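Local coordinates for protein fructokinase (PDB 3LJS) that probably catalyses the ATP-dependent phosphorylation of fructose and belongs to the PfkB, ribokinase-like carbohydrate kinases, at residues B[44-47]-B[52-55]; B[125-130]-B[153-158]; B[107-110]-B[114-117]; B[183-188]-B[205-210]. All coordinates share one frame; numbering follows the deposited sequence.

Overall arrangement
Along the chain the order is contact 1, contact 3, contact 2, contact 4. Contacts 1, 2 and 4 are spread along one alpha/beta core, the large sheet and its helices: contact 1 sets helix 38-49 against strand 53-60, contact 2 joins helices 124-129 and 143-158 beside strands 130-136 and 162-166, and contact 4 links the helices before and after strand 193-197. Contact 2 touches both contact 1 and contact 4, whose centres are about 30 Å apart on opposite sides of the chain's centre. Contact 3 touches none of the others, its centre about 22 to 24 Å from theirs; after strand 103-108 it joins the smaller four-stranded sheet to that core, not far from ATP-binding Arg170.

Contact 1 of 4, residues B[44-47]-B[52-55]; sequences VAVA and AVQF
Val46 and Ala47 meet Val53 through aliphatic carbons, with no ring or amide face between them. The flat groups of 52-55 are used elsewhere: the Phe55 ring stacks with Phe72, and the amide of Gln54 gives a weak hydrogen bond through NE2 to Ser126 OG. Of 52-55, Val53 alone is touched by 44-47. Its CB-CG1 arm points at the helix, and the two valines lie obliquely to each other, Val46 CG1 coming to 3.7 Å from Val53 CB. That methyl is in place because Val46 carries CG1 anti to its own backbone N (chi1 174°). Here helix 38-49 returns the chain to the main sheet of the ribokinase-like fold, where strand 53-60 runs parallel to strand 6-10; the nearest CA atoms, those of Ala47 and Val53, are 6.2 Å apart. On the neighbouring strand Val46 also rests on Ile7 and Val53 on Cys9. Further along the helix, the small Ala47 side chain lets Val53 CG1 come in to 3.7 Å from Ala47 CB and 3.8 Å from the backbone atom Ala47 N. With chi1 at 60°, Val53 sets CG1 between its backbone N and carbonyl carbon, and it is this methyl that faces Ala47.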
loop_
_atom_site.group_PDB
_atom_site.type_symbol
_atom_site.label_atom_id
_atom_site.label_comp_id
_atom_site.label_asym_id
_atom_site.label_seq_id
_atom_site.Cartn_x
_atom_site.Cartn_y
_atom_site.Cartn_z
ATOM N N VAL B 44 14.382 -5.442 -17.644
ATOM C CA VAL B 44 13.530 -6.326 -18.425
ATOM C C VAL B 44 13.639 -6.034 -19.914
ATOM O O VAL B 44 13.578 -6.947 -20.741
ATOM C CB VAL B 44 12.054 -6.223 -17.979
ATOM C CG1 VAL B 44 11.178 -7.080 -18.876
ATOM C CG2 VAL B 44 11.921 -6.687 -16.532
ATOM N N ALA B 45 13.803 -4.762 -20.264
ATOM C CA ALA B 45 13.933 -4.399 -21.673
ATOM C C ALA B 45 15.223 -4.994 -22.234
ATOM O O ALA B 45 15.244 -5.493 -23.357
ATOM C CB ALA B 45 13.942 -2.878 -21.828
ATOM N N VAL B 46 16.298 -4.931 -21.451
ATOM C CA VAL B 46 17.587 -5.472 -21.878
ATOM C C VAL B 46 17.512 -6.995 -22.028
ATOM O O VAL B 46 18.022 -7.554 -22.996
ATOM C CB VAL B 46 18.716 -5.132 -20.860
ATOM C CG1 VAL B 46 20.017 -5.843 -21.252
ATOM C CG2 VAL B 46 18.946 -3.628 -20.812
ATOM N N ALA B 47 16.870 -7.658 -21.071
ATOM C CA ALA B 47 16.747 -9.113 -21.100
ATOM C C ALA B 47 15.929 -9.594 -22.299
ATOM O O ALA B 47 16.222 -10.629 -22.888
ATOM C CB ALA B 47 16.110 -9.605 -19.810
ATOM N N ALA B 52 22.957 -9.620 -21.414
ATOM C CA ALA B 52 23.230 -10.140 -20.076
ATOM C C ALA B 52 22.898 -9.001 -19.118
ATOM O O ALA B 52 23.503 -7.934 -19.190
ATOM C CB ALA B 52 24.708 -10.532 -19.949
ATOM N N VAL B 53 21.941 -9.218 -18.227
ATOM C CA VAL B 53 21.545 -8.164 -17.307
ATOM C C VAL B 53 21.155 -8.702 -15.942
ATOM O O VAL B 53 20.583 -9.786 -15.813
ATOM C CB VAL B 53 20.364 -7.342 -17.885
ATOM C CG1 VAL B 53 19.159 -8.248 -18.116
ATOM C CG2 VAL B 53 19.999 -6.206 -16.938
ATOM N N GLN B 54 21.480 -7.923 -14.921
ATOM C CA GLN B 54 21.182 -8.287 -13.553
ATOM C C GLN B 54 20.491 -7.109 -12.879
ATOM O O GLN B 54 20.803 -5.951 -13.168
ATOM C CB GLN B 54 22.497 -8.624 -12.840
ATOM C CG GLN B 54 22.396 -8.875 -11.355
ATOM C CD GLN B 54 23.748 -9.198 -10.734
ATOM O OE1 GLN B 54 24.793 -8.940 -11.329
ATOM N NE2 GLN B 54 23.730 -9.752 -9.529
ATOM N N PHE B 55 19.518 -7.395 -12.020
ATOM C CA PHE B 55 18.856 -6.329 -11.279
ATOM C C PHE B 55 19.366 -6.434 -9.853
ATOM O O PHE B 55 19.282 -7.498 -9.236
ATOM C CB PHE B 55 17.338 -6.478 -11.266
ATOM C CG PHE B 55 16.649 -5.437 -10.419
ATOM C CD1 PHE B 55 16.439 -4.147 -10.904
ATOM C CD2 PHE B 55 16.272 -5.727 -9.112
ATOM C CE1 PHE B 55 15.866 -3.158 -10.096
ATOM C CE2 PHE B 55 15.700 -4.746 -8.294
ATOM C CZ PHE B 55 15.497 -3.458 -8.791
#

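Contact 2 of 4, residues B[125-130]-B[153-158]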
loop_
_atom_site.group_PDB
_atom_site.type_symbol
_atom_site.label_atom_id
_atom_site.label_comp_id
_atom_site.label_asym_id
_atom_site.label_seq_id
_atom_site.Cartn_x
_atom_site.Cartn_y
_atom_site.Cartn_z
ATOM N N ALA B 125 31.062 -9.973 -7.217
ATOM C CA ALA B 125 30.885 -10.660 -8.496
ATOM C C ALA B 125 30.047 -9.834 -9.481
ATOM O O ALA B 125 30.250 -9.913 -10.695
ATOM C CB ALA B 125 30.239 -12.023 -8.272
ATOM N N SER B 126 29.104 -9.052 -8.957
ATOM C CA SER B 126 28.247 -8.200 -9.786
ATOM C C SER B 126 29.078 -7.156 -10.524
ATOM O O SER B 126 28.935 -6.972 -11.733
ATOM C CB SER B 126 27.208 -7.472 -8.922
ATOM O OG SER B 126 26.308 -8.381 -8.319
ATOM N N PHE B 127 29.937 -6.466 -9.783
ATOM C CA PHE B 127 30.788 -5.430 -10.357
ATOM C C PHE B 127 31.913 -5.998 -11.224
ATOM O O PHE B 127 32.327 -5.369 -12.194
ATOM C CB PHE B 127 31.359 -4.553 -9.238
ATOM C CG PHE B 127 30.319 -3.714 -8.544
ATOM C CD1 PHE B 127 29.890 -2.513 -9.104
ATOM C CD2 PHE B 127 29.732 -4.148 -7.356
ATOM C CE1 PHE B 127 28.886 -1.750 -8.497
ATOM C CE2 PHE B 127 28.722 -3.392 -6.739
ATOM C CZ PHE B 127 28.301 -2.190 -7.313
ATOM N N SER B 128 32.401 -7.187 -10.886
ATOM C CA SER B 128 33.465 -7.799 -11.679
ATOM C C SER B 128 32.998 -8.043 -13.108
ATOM O O SER B 128 33.705 -7.718 -14.061
ATOM C CB SER B 128 33.907 -9.132 -11.066
ATOM O OG SER B 128 34.555 -8.926 -9.827
ATOM N N ASP B 129 31.802 -8.606 -13.250
ATOM C CA ASP B 129 31.244 -8.915 -14.565
ATOM C C ASP B 129 30.482 -7.766 -15.224
ATOM O O ASP B 129 30.067 -7.884 -16.374
ATOM C CB ASP B 129 30.300 -10.123 -14.474
ATOM C CG ASP B 129 30.941 -11.321 -13.791
ATOM O OD1 ASP B 129 32.102 -11.654 -14.123
ATOM O OD2 ASP B 129 30.277 -11.936 -12.928
ATOM N N ALA B 130 30.302 -6.658 -14.513
ATOM C CA ALA B 130 29.554 -5.535 -15.070
ATOM C C ALA B 130 30.316 -4.623 -16.023
ATOM O O ALA B 130 31.452 -4.225 -15.767
ATOM C CB ALA B 130 28.959 -4.700 -13.943
HETATM N N MSE B 153 27.817 3.711 -7.770
HETATM C CA MSE B 153 28.331 4.376 -8.962
HETATM C C MSE B 153 29.853 4.498 -8.899
HETATM O O MSE B 153 30.533 4.327 -9.913
HETATM C CB MSE B 153 27.706 5.766 -9.112
HETATM C CG MSE B 153 26.197 5.762 -9.332
HETATM SE SE MSE B 153 25.443 7.566 -9.338
HETATM C CE MSE B 153 25.402 7.896 -11.239
ATOM N N ARG B 154 30.390 4.790 -7.713
ATOM C CA ARG B 154 31.838 4.919 -7.556
ATOM C C ARG B 154 32.525 3.561 -7.689
ATOM O O ARG B 154 33.612 3.448 -8.262
ATOM C CB ARG B 154 32.186 5.545 -6.196
ATOM C CG ARG B 154 31.821 7.025 -6.082
ATOM C CD ARG B 154 32.277 7.629 -4.749
ATOM N NE ARG B 154 31.636 6.991 -3.603
ATOM C CZ ARG B 154 30.773 7.597 -2.792
ATOM N NH1 ARG B 154 30.444 8.867 -2.995
ATOM N NH2 ARG B 154 30.234 6.928 -1.776
ATOM N N ARG B 155 31.884 2.530 -7.154
ATOM C CA ARG B 155 32.426 1.180 -7.214
ATOM C C ARG B 155 32.406 0.697 -8.673
ATOM O O ARG B 155 33.359 0.088 -9.158
ATOM C CB ARG B 155 31.586 0.258 -6.317
ATOM C CG ARG B 155 32.230 -1.073 -5.987
ATOM C CD ARG B 155 31.536 -1.740 -4.796
ATOM N NE ARG B 155 31.678 -0.961 -3.564
ATOM C CZ ARG B 155 31.279 -1.373 -2.361
ATOM N NH1 ARG B 155 30.706 -2.563 -2.217
ATOM N NH2 ARG B 155 31.463 -0.598 -1.297
ATOM N N ALA B 156 31.316 0.988 -9.371
ATOM C CA ALA B 156 31.181 0.591 -10.766
ATOM C C ALA B 156 32.305 1.197 -11.602
ATOM O O ALA B 156 32.964 0.501 -12.371
ATOM C CB ALA B 156 29.821 1.041 -11.307
ATOM N N GLN B 157 32.521 2.497 -11.447
ATOM C CA GLN B 157 33.555 3.196 -12.201
ATOM C C GLN B 157 34.923 2.570 -11.949
ATOM O O GLN B 157 35.663 2.276 -12.889
ATOM C CB GLN B 157 33.567 4.680 -11.812
ATOM C CG GLN B 157 34.545 5.553 -12.601
ATOM C CD GLN B 157 35.984 5.386 -12.146
ATOM O OE1 GLN B 157 36.263 5.335 -10.948
ATOM N NE2 GLN B 157 36.907 5.318 -13.102
ATOM N N ALA B 158 35.244 2.349 -10.679
ATOM C CA ALA B 158 36.528 1.763 -10.319
ATOM C C ALA B 158 36.686 0.331 -10.832
ATOM O O ALA B 158 37.804 -0.121 -11.060
ATOM C CB ALA B 158 36.707 1.798 -8.806
#
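Phe127 makes the contact for the short helix 124-129, reaching across to Arg155 and Ala156 on helix 143-158. With CG anti to its carbonyl carbon (chi1 -68°), the phenyl ring stands out from the helix and meets the aliphatic part of Arg155 face on. Arg155 CG sits 4.0 Å from the ring centroid and only 3° off the ring normal, a CH-pi contact right over the centre. The next carbon, Arg155 CD, is displaced toward the CD2-CE2 side, 3.8 Å from Phe127 CE2. There the arginine bends at chi3 and sends its NH2 to Glu151 in a salt bridge one helical turn earlier, so the guanidinium, its plane 60° from that of the ring, does not stack on Phe127. Ala156 meets the same ring obliquely: Ala156 CA is 3.8 Å from Phe127 CD1, and its methyl CB is 4.1 Å from Phe127 CE1. Phe122 adds an edge-to-face contact to this ring. The helix runs on to Asp129, and at Ala130 the chain enters strand 130-136, where the carbonyl O of Ala130 accepts from Lys4 NZ. Ala156 also rests on Phe133 and Val163. The second helix is thus the crossover helix of a beta-alpha-beta unit joining the parallel strands 130-136 and 162-166, an arrangement characteristic of the alpha/beta core of ribokinase-like enzymes.

Contact 3 of 4, residues B[107-110]-B[114-117]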
loop_
_atom_site.group_PDB
_atom_site.type_symbol
_atom_site.label_atom_id
_atom_site.label_comp_id
_atom_site.label_asym_id
_atom_site.label_seq_id
_atom_site.Cartn_x
_atom_site.Cartn_y
_atom_site.Cartn_z
ATOM N N PHE B 107 1.662 6.994 -3.896
ATOM C CA PHE B 107 2.726 6.069 -3.532
ATOM C C PHE B 107 2.735 5.618 -2.079
ATOM O O PHE B 107 2.482 6.407 -1.167
ATOM C CB PHE B 107 4.091 6.704 -3.817
ATOM C CG PHE B 107 4.328 7.031 -5.260
ATOM C CD1 PHE B 107 4.717 6.043 -6.154
ATOM C CD2 PHE B 107 4.181 8.335 -5.721
ATOM C CE1 PHE B 107 4.959 6.346 -7.495
ATOM C CE2 PHE B 107 4.419 8.651 -7.058
ATOM C CZ PHE B 107 4.810 7.650 -7.946
ATOM N N TYR B 108 3.030 4.339 -1.875
ATOM C CA TYR B 108 3.174 3.794 -0.537
ATOM C C TYR B 108 4.680 3.570 -0.472
ATOM O O TYR B 108 5.168 2.443 -0.635
ATOM C CB TYR B 108 2.391 2.479 -0.383
ATOM C CG TYR B 108 0.923 2.722 -0.095
ATOM C CD1 TYR B 108 0.400 2.529 1.187
ATOM C CD2 TYR B 108 0.083 3.255 -1.075
ATOM C CE1 TYR B 108 -0.925 2.871 1.484
ATOM C CE2 TYR B 108 -1.239 3.603 -0.788
ATOM C CZ TYR B 108 -1.732 3.414 0.496
ATOM O OH TYR B 108 -3.012 3.817 0.796
ATOM N N ARG B 109 5.423 4.660 -0.262
ATOM C CA ARG B 109 6.872 4.550 -0.222
ATOM C C ARG B 109 7.726 5.414 0.712
ATOM O O ARG B 109 8.951 5.344 0.637
ATOM C CB ARG B 109 7.429 4.658 -1.648
ATOM C CG ARG B 109 8.924 4.369 -1.755
ATOM C CD ARG B 109 9.337 4.220 -3.197
ATOM N NE ARG B 109 10.741 3.866 -3.351
ATOM C CZ ARG B 109 11.740 4.741 -3.399
ATOM N NH1 ARG B 109 11.502 6.044 -3.297
ATOM N NH2 ARG B 109 12.981 4.313 -3.594
ATOM N N PRO B 110 7.135 6.268 1.568
ATOM C CA PRO B 110 8.175 6.944 2.356
ATOM C C PRO B 110 9.005 5.769 2.895
ATOM O O PRO B 110 10.234 5.829 2.906
ATOM C CB PRO B 110 7.375 7.671 3.432
ATOM C CG PRO B 110 6.108 8.043 2.692
ATOM C CD PRO B 110 5.788 6.776 1.900
ATOM N N ASP B 114 12.712 -1.532 -0.971
ATOM C CA ASP B 114 13.822 -1.096 -1.822
ATOM C C ASP B 114 14.709 -0.023 -1.190
ATOM O O ASP B 114 15.884 0.110 -1.545
ATOM C CB ASP B 114 13.306 -0.612 -3.190
ATOM C CG ASP B 114 12.689 0.770 -3.133
ATOM O OD1 ASP B 114 11.477 0.891 -2.835
ATOM O OD2 ASP B 114 13.422 1.748 -3.388
ATOM N N LEU B 115 14.150 0.732 -0.248
ATOM C CA LEU B 115 14.892 1.792 0.439
ATOM C C LEU B 115 15.888 1.262 1.474
ATOM O O LEU B 115 16.733 2.009 1.963
ATOM C CB LEU B 115 13.921 2.731 1.164
ATOM C CG LEU B 115 13.375 4.018 0.538
ATOM C CD1 LEU B 115 13.988 4.283 -0.813
ATOM C CD2 LEU B 115 11.871 3.915 0.455
ATOM N N LEU B 116 15.789 -0.021 1.802
ATOM C CA LEU B 116 16.655 -0.613 2.820
ATOM C C LEU B 116 17.916 -1.304 2.317
ATOM O O LEU B 116 18.652 -1.908 3.099
ATOM C CB LEU B 116 15.834 -1.579 3.681
ATOM C CG LEU B 116 15.142 -1.044 4.948
ATOM C CD1 LEU B 116 14.924 0.449 4.887
ATOM C CD2 LEU B 116 13.829 -1.784 5.133
ATOM N N PHE B 117 18.171 -1.225 1.016
ATOM C CA PHE B 117 19.375 -1.832 0.458
ATOM C C PHE B 117 20.556 -1.029 1.013
ATOM O O PHE B 117 20.529 0.197 1.012
ATOM C CB PHE B 117 19.360 -1.731 -1.072
ATOM C CG PHE B 117 20.438 -2.537 -1.748
ATOM C CD1 PHE B 117 20.140 -3.763 -2.340
ATOM C CD2 PHE B 117 21.751 -2.071 -1.800
ATOM C CE1 PHE B 117 21.135 -4.514 -2.978
ATOM C CE2 PHE B 117 22.753 -2.814 -2.432
ATOM C CZ PHE B 117 22.442 -4.038 -3.023
#
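Arg109 and Leu115 have the nearest CA atoms of the two segments, yet these are 8.5 Å apart, and no backbone hydrogen bond crosses between them. The first segment leaves strand 103-108 and turns away from extended geometry at Arg109; the second has no regular helix or strand. Side chains therefore bridge the gap. Arg109 goes out extended, CG anti to the backbone N (chi1 -172°) and straight on to NE, and meets the Asp114 carboxylate side-on. Arg109 NE donates to Asp114 OD1 at 3.1 Å, and Arg109 NH2 donates to Asp114 OD2 at 2.6 Å, each bond bent by no more than 20° at the hydrogen. Both oxygens offer their syn lone pairs, and the two planes are only 11° apart, so this is a two-pronged, nearly coplanar salt bridge. Leu115 lies over one face of the guanidinium and brings CD2 to 3.7 Å from Arg109 CG. Its side-chain torsions are far from staggered, and the very short approach of CD1 to the guanidinium is doubtful. From the backbone, Pro110 O comes to 3.5 Å from Leu115 CD2. The Arg109 side chain is about 8 Å from that of ATP-binding Arg170. Beyond the pair, Arg109 NH2 also bonds to Asn138 O and NH1 to Thr141 OG1, while Tyr108 OH is hydrogen-bonded to Thr90 O of the second subunit. With every guanidinium nitrogen engaged, the buried arginine is fixed in rotation, and its charge is probably largely balanced by Asp114 through the paired bonds of the salt bridge.

Contact 4 of 4, residues B[183-188]-B[205-210]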
loop_
_atom_site.group_PDB
_atom_site.type_symbol
_atom_site.label_atom_id
_atom_site.label_comp_id
_atom_site.label_asym_id
_atom_site.label_seq_id
_atom_site.Cartn_x
_atom_site.Cartn_y
_atom_site.Cartn_z
ATOM N N ARG B 183 21.695 16.195 -4.141
ATOM C CA ARG B 183 21.901 14.794 -4.495
ATOM C C ARG B 183 21.863 14.571 -6.000
ATOM O O ARG B 183 22.653 13.795 -6.538
ATOM C CB ARG B 183 20.850 13.917 -3.820
ATOM C CG ARG B 183 21.035 13.808 -2.326
ATOM C CD ARG B 183 19.849 13.128 -1.702
ATOM N NE ARG B 183 19.885 13.240 -0.251
ATOM C CZ ARG B 183 18.838 13.027 0.535
ATOM N NH1 ARG B 183 17.669 12.687 0.005
ATOM N NH2 ARG B 183 18.959 13.167 1.850
ATOM N N LEU B 184 20.946 15.249 -6.677
ATOM C CA LEU B 184 20.836 15.110 -8.118
ATOM C C LEU B 184 22.146 15.519 -8.785
ATOM O O LEU B 184 22.651 14.805 -9.649
ATOM C CB LEU B 184 19.674 15.953 -8.652
ATOM C CG LEU B 184 18.297 15.549 -8.107
ATOM C CD1 LEU B 184 17.215 16.452 -8.690
ATOM C CD2 LEU B 184 18.021 14.090 -8.455
ATOM N N TRP B 185 22.706 16.661 -8.386
ATOM C CA TRP B 185 23.967 17.113 -8.975
ATOM C C TRP B 185 25.106 16.148 -8.666
ATOM O O TRP B 185 25.978 15.929 -9.502
ATOM C CB TRP B 185 24.344 18.517 -8.481
ATOM C CG TRP B 185 23.666 19.631 -9.230
ATOM C CD1 TRP B 185 22.759 20.525 -8.729
ATOM C CD2 TRP B 185 23.834 19.961 -10.614
ATOM N NE1 TRP B 185 22.353 21.391 -9.717
ATOM C CE2 TRP B 185 22.997 21.069 -10.882
ATOM C CE3 TRP B 185 24.610 19.431 -11.652
ATOM C CZ2 TRP B 185 22.914 21.656 -12.149
ATOM C CZ3 TRP B 185 24.528 20.015 -12.915
ATOM C CH2 TRP B 185 23.684 21.119 -13.150
ATOM N N LYS B 186 25.107 15.575 -7.466
ATOM C CA LYS B 186 26.161 14.638 -7.107
ATOM C C LYS B 186 26.080 13.392 -7.983
ATOM O O LYS B 186 27.098 12.899 -8.479
ATOM C CB LYS B 186 26.065 14.236 -5.636
ATOM C CG LYS B 186 27.174 13.286 -5.220
ATOM C CD LYS B 186 27.328 13.220 -3.713
ATOM C CE LYS B 186 28.517 12.349 -3.324
ATOM N NZ LYS B 186 28.732 12.345 -1.848
ATOM N N GLY B 187 24.869 12.879 -8.169
ATOM C CA GLY B 187 24.701 11.706 -9.005
ATOM C C GLY B 187 25.167 12.021 -10.416
ATOM O O GLY B 187 25.872 11.227 -11.050
ATOM N N LEU B 188 24.781 13.200 -10.896
ATOM C CA LEU B 188 25.148 13.654 -12.233
ATOM C C LEU B 188 26.656 13.764 -12.433
ATOM O O LEU B 188 27.158 13.514 -13.529
ATOM C CB LEU B 188 24.494 15.010 -12.521
ATOM C CG LEU B 188 22.981 14.960 -12.757
ATOM C CD1 LEU B 188 22.389 16.372 -12.719
ATOM C CD2 LEU B 188 22.715 14.298 -14.105
ATOM N N ALA B 205 18.678 24.093 -14.488
ATOM C CA ALA B 205 19.129 25.423 -14.879
ATOM C C ALA B 205 18.692 26.421 -13.812
ATOM O O ALA B 205 19.444 27.323 -13.440
ATOM C CB ALA B 205 18.540 25.803 -16.232
ATOM N N ASN B 206 17.472 26.244 -13.316
ATOM C CA ASN B 206 16.939 27.127 -12.292
ATOM C C ASN B 206 17.763 27.048 -11.012
ATOM O O ASN B 206 18.016 28.067 -10.374
ATOM C CB ASN B 206 15.474 26.783 -11.993
ATOM C CG ASN B 206 14.555 27.062 -13.174
ATOM O OD1 ASN B 206 14.597 28.145 -13.764
ATOM N ND2 ASN B 206 13.712 26.090 -13.516
ATOM N N THR B 207 18.192 25.846 -10.637
ATOM C CA THR B 207 18.984 25.691 -9.422
ATOM C C THR B 207 20.324 26.397 -9.568
ATOM O O THR B 207 21.028 26.620 -8.583
ATOM C CB THR B 207 19.265 24.211 -9.091
ATOM O OG1 THR B 207 20.255 23.698 -9.992
ATOM C CG2 THR B 207 17.992 23.387 -9.200
ATOM N N LEU B 208 20.680 26.739 -10.800
ATOM C CA LEU B 208 21.939 27.424 -11.064
ATOM C C LEU B 208 21.682 28.891 -11.383
ATOM O O LEU B 208 22.621 29.668 -11.557
ATOM C CB LEU B 208 22.663 26.784 -12.251
ATOM C CG LEU B 208 23.140 25.331 -12.161
ATOM C CD1 LEU B 208 23.777 24.934 -13.487
ATOM C CD2 LEU B 208 24.139 25.176 -11.024
ATOM N N ALA B 209 20.408 29.266 -11.460
ATOM C CA ALA B 209 20.043 30.638 -11.787
ATOM C C ALA B 209 20.705 30.967 -13.120
ATOM O O ALA B 209 21.241 32.059 -13.312
ATOM C CB ALA B 209 20.532 31.596 -10.699
ATOM N N ALA B 210 20.672 30.001 -14.032
ATOM C CA ALA B 210 21.270 30.167 -15.349
ATOM C C ALA B 210 20.422 29.489 -16.417
ATOM O O ALA B 210 19.210 29.358 -16.262
ATOM C CB ALA B 210 22.683 29.590 -15.353
#
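Trp185 turns its indole toward Thr207 through chi1 -83°, which places CG anti to the carbonyl carbon; Thr207 answers with OG1 set between its own backbone N and carbonyl carbon (chi1 74°), facing the indole. The pyrrole N-H and the hydroxyl then meet in line: Trp185 NE1 donates to Thr207 OG1 at 3.1 Å, with an N-H...O angle of 163°. The oxygen lies at the edge of the ring, almost in its plane, so the bond runs straight off the indole nitrogen. Next to it the benzo side of the indole packs on Leu208, whose CD1 is 3.6 Å from Trp185 CZ2 and whose CG is 3.7 Å from the same atom. Leu208 comes just before Ala209, the first residue to leave helical geometry. The chain closes that end with a Schellman motif: Ala209 takes a positive phi, Ala210 N bonds back to Ala205 O at 3.0 Å, and Ala209 N bonds to Asn206 O. Ala205 O also accepts from Leu208 N, the two donors reaching it from opposite faces of its carbonyl plane. Helices 181-189 and 198-207 precede and follow strand 193-197, so the indole bridges consecutive helices near the surface; it also touches Leu204, and Val215 and Gln218 of helix 212-220. Thr207 OG1 has a second hydrogen bond, to the carbonyl O of Leu204 in its own helix. The hydroxyl thus relays between helix and indole, giving a proton to Leu204 and accepting one from Trp185, which fixes its rotation and the direction of both bonds.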